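Local coordinates for replication protein (Sphinx1.76-related DNA, PDB 6H24) that probably acts in the initiation of plasmid DNA replication, the chain here being the first winged-helix (WH1) domain of a longer Rep protein, at residues Ala9-Ser14 with Ile121-Glu126. Sequence-based numbering, arbitrary orientation.
Sequences ALMNAS and ITRLEE
Met11 reaches across to helix 121-128 and meets two neighbouring side chains there, Arg123 and Leu124. Its CG stands anti to the carbonyl carbon (chi1 -65°), and the chain then bends at both following torsions. This brings the sulfur over one face of the Arg123 guanidinium, with SD 3.8 Å from Arg123 NH2. Met11 CG lies 3.7 Å from the same NH2, and the two side chains cross at about a right angle. Beyond the sulfur, the methyl turns to the apolar side of the contact. Met11 CE is 3.7 Å from Leu124 CD2 and also rests near the CB of Arg123. Leu10 meets Leu124 from the same helix as Met11. Its CD2 lies 3.9 Å from Leu124 CD2, again with the side chains nearly perpendicular. Leu124 CD2 thus touches both Leu10 and Met11, and Trp96 packs on both leucines.

Arg123 marks the polar border. Its NE forms a salt bridge with Asp7, one turn before Met11 on helix 2-14. Its NH1 forms another with Glu126 OE1 at 3.1 Å, though the hydrogen bond within it is weak and bent, at 133°. These two acids are likely to limit the turning of the guanidinium under the sulfur. An alanine in place of Met11 would probably open a gap beside Leu124 CD2 and leave the guanidinium face without its sulfur cover. Ser14 OG bonds back to Met11 O within its own helix, while its bond with Gln127 NE2 reaches helix 121-128.

The segment axes are 11.0 Å apart at closest approach and run 36° from parallel. The contact is a buried helix-helix packing that joins the first and last helices of the modelled chain, within the winged-helix WH1 domain of a Rep initiator.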
ATOM      1  N   ALA A   9     -14.336  11.240  -0.013  1.00 27.33           N
ATOM      2  CA  ALA A   9     -13.356  11.020   1.047  1.00 26.46           C
ATOM      3  C   ALA A   9     -11.951  11.355   0.566  1.00 24.89           C
ATOM      4  O   ALA A   9     -11.166  11.972   1.299  1.00 24.57           O
ATOM      5  CB  ALA A   9     -13.429   9.576   1.542  1.00 26.40           C
ATOM      6  N   LEU A  10     -11.608  10.942  -0.654  1.00 24.27           N
ATOM      7  CA  LEU A  10     -10.269  11.206  -1.172  1.00 23.45           C
ATOM      8  C   LEU A  10     -10.054  12.698  -1.404  1.00 24.46           C
ATOM      9  O   LEU A  10      -8.979  13.232  -1.099  1.00 23.44           O
ATOM     10  CB  LEU A  10     -10.044  10.421  -2.462  1.00 23.82           C
ATOM     11  CG  LEU A  10      -8.638  10.541  -3.049  1.00 22.85           C
ATOM     12  CD1 LEU A  10      -7.639   9.943  -2.066  1.00 22.26           C
ATOM     13  CD2 LEU A  10      -8.528   9.861  -4.400  1.00 25.13           C
ATOM     14  N   MET A  11     -11.055  13.392  -1.956  1.00 25.68           N
ATOM     15  CA  MET A  11     -10.897  14.819  -2.211  1.00 27.67           C
ATOM     16  C   MET A  11     -10.752  15.600  -0.909  1.00 28.61           C
ATOM     17  O   MET A  11      -9.932  16.522  -0.818  1.00 30.05           O
ATOM     18  CB  MET A  11     -12.087  15.347  -3.016  1.00 31.04           C
ATOM     19  CG  MET A  11     -12.225  14.785  -4.428  1.00 33.68           C
ATOM     20  SD  MET A  11     -10.730  14.927  -5.439  1.00 35.63           S
ATOM     21  CE  MET A  11     -10.256  13.203  -5.568  1.00 32.11           C
ATOM     22  N   ASN A  12     -11.528  15.241   0.117  1.00 28.57           N
ATOM     23  CA  ASN A  12     -11.377  15.907   1.403  1.00 32.97           C
ATOM     24  C   ASN A  12      -9.995  15.634   1.984  1.00 27.40           C
ATOM     25  O   ASN A  12      -9.363  16.530   2.557  1.00 28.41           O
ATOM     26  CB  ASN A  12     -12.471  15.452   2.366  1.00 44.39           C
ATOM     27  CG  ASN A  12     -13.759  16.235   2.191  1.00 58.55           C
ATOM     28  OD1 ASN A  12     -13.775  17.459   2.304  1.00 66.96           O
ATOM     29  ND2 ASN A  12     -14.851  15.527   1.927  1.00 61.18           N
ATOM     30  N   ALA A  13      -9.508  14.399   1.846  1.00 24.71           N
ATOM     31  CA  ALA A  13      -8.167  14.078   2.323  1.00 23.99           C
ATOM     32  C   ALA A  13      -7.094  14.798   1.511  1.00 23.46           C
ATOM     33  O   ALA A  13      -6.017  15.107   2.038  1.00 23.21           O
ATOM     34  CB  ALA A  13      -7.951  12.564   2.276  1.00 24.17           C
ATOM     35  N   SER A  14      -7.372  15.087   0.240  1.00 24.04           N
ATOM     36  CA  SER A  14      -6.380  15.728  -0.619  1.00 24.43           C
ATOM     37  C   SER A  14      -5.959  17.098  -0.101  1.00 26.02           C
ATOM     38  O   SER A  14      -4.835  17.537  -0.371  1.00 27.85           O
ATOM     39  CB  SER A  14      -6.933  15.835  -2.045  1.00 24.98           C
ATOM     40  OG  SER A  14      -7.833  16.921  -2.189  1.00 26.91           O
ATOM     41  N   ILE A 121      -7.467   8.680 -10.273  1.00 24.40           N
ATOM     42  CA  ILE A 121      -6.275   9.452 -10.616  1.00 27.02           C
ATOM     43  C   ILE A 121      -6.639  10.662 -11.479  1.00 23.99           C
ATOM     44  O   ILE A 121      -6.064  11.741 -11.313  1.00 23.90           O
ATOM     45  CB  ILE A 121      -5.232   8.556 -11.302  1.00 40.30           C
ATOM     46  CG1 ILE A 121      -4.496   7.709 -10.261  1.00 52.87           C
ATOM     47  CG2 ILE A 121      -4.210   9.398 -12.047  1.00 42.27           C
ATOM     48  CD1 ILE A 121      -3.490   8.499  -9.434  1.00 61.67           C
ATOM     49  N   THR A 122      -7.590  10.514 -12.406  1.00 25.24           N
ATOM     50  CA  THR A 122      -7.955  11.666 -13.224  1.00 26.05           C
ATOM     51  C   THR A 122      -8.628  12.744 -12.384  1.00 24.76           C
ATOM     52  O   THR A 122      -8.462  13.939 -12.664  1.00 25.04           O
ATOM     53  CB  THR A 122      -8.844  11.260 -14.399  1.00 30.85           C
ATOM     54  OG1 THR A 122      -8.101  10.388 -15.253  1.00 30.85           O
ATOM     55  CG2 THR A 122      -9.248  12.495 -15.194  1.00 35.87           C
ATOM     56  N   ARG A 123      -9.388  12.349 -11.358  1.00 24.34           N
ATOM     57  CA  ARG A 123      -9.961  13.333 -10.446  1.00 26.31           C
ATOM     58  C   ARG A 123      -8.865  14.061  -9.675  1.00 23.61           C
ATOM     59  O   ARG A 123      -8.957  15.273  -9.444  1.00 23.97           O
ATOM     60  CB  ARG A 123     -10.929  12.655  -9.480  1.00 32.38           C
ATOM     61  CG  ARG A 123     -12.200  12.141 -10.138  1.00 43.57           C
ATOM     62  CD  ARG A 123     -13.179  13.277 -10.426  1.00 54.38           C
ATOM     63  NE  ARG A 123     -13.654  13.913  -9.198  1.00 63.10           N
ATOM     64  CZ  ARG A 123     -13.289  15.122  -8.770  1.00 71.51           C
ATOM     65  NH1 ARG A 123     -12.439  15.867  -9.464  1.00 73.10           N
ATOM     66  NH2 ARG A 123     -13.789  15.588  -7.635  1.00 76.95           N
ATOM     67  N   LEU A 124      -7.819  13.339  -9.264  1.00 21.54           N
ATOM     68  CA  LEU A 124      -6.702  13.998  -8.595  1.00 22.08           C
ATOM     69  C   LEU A 124      -5.975  14.947  -9.539  1.00 22.62           C
ATOM     70  O   LEU A 124      -5.539  16.024  -9.124  1.00 22.52           O
ATOM     71  CB  LEU A 124      -5.722  12.974  -8.028  1.00 21.85           C
ATOM     72  CG  LEU A 124      -6.217  12.145  -6.843  1.00 22.59           C
ATOM     73  CD1 LEU A 124      -5.188  11.074  -6.480  1.00 22.91           C
ATOM     74  CD2 LEU A 124      -6.523  13.029  -5.642  1.00 21.89           C
ATOM     75  N   GLU A 125      -5.790  14.549 -10.801  1.00 24.04           N
ATOM     76  CA  GLU A 125      -5.163  15.458 -11.759  1.00 25.25           C
ATOM     77  C   GLU A 125      -5.957  16.757 -11.843  1.00 25.46           C
ATOM     78  O   GLU A 125      -5.371  17.845 -11.899  1.00 26.62           O
ATOM     79  CB  GLU A 125      -5.003  14.775 -13.120  1.00 26.54           C
ATOM     80  CG  GLU A 125      -4.323  15.657 -14.179  1.00 28.88           C
ATOM     81  CD  GLU A 125      -4.050  14.942 -15.501  1.00 31.50           C
ATOM     82  OE1 GLU A 125      -4.641  13.871 -15.763  1.00 32.14           O
ATOM     83  OE2 GLU A 125      -3.247  15.480 -16.299  1.00 34.26           O
ATOM     84  N   GLU A 126      -7.294  16.664 -11.848  1.00 25.46           N
ATOM     85  CA  GLU A 126      -8.145  17.852 -11.873  1.00 28.65           C
ATOM     86  C   GLU A 126      -7.993  18.654 -10.588  1.00 28.61           C
ATOM     87  O   GLU A 126      -7.824  19.879 -10.618  1.00 31.41           O
ATOM     88  CB  GLU A 126      -9.612  17.446 -12.058  1.00 34.93           C
ATOM     89  CG  GLU A 126      -9.913  16.757 -13.380  1.00 41.55           C
ATOM     90  CD  GLU A 126     -11.303  16.135 -13.432  1.00 47.82           C
ATOM     91  OE1 GLU A 126     -12.091  16.319 -12.479  1.00 49.30           O
ATOM     92  OE2 GLU A 126     -11.605  15.453 -14.435  1.00 50.50           O
TER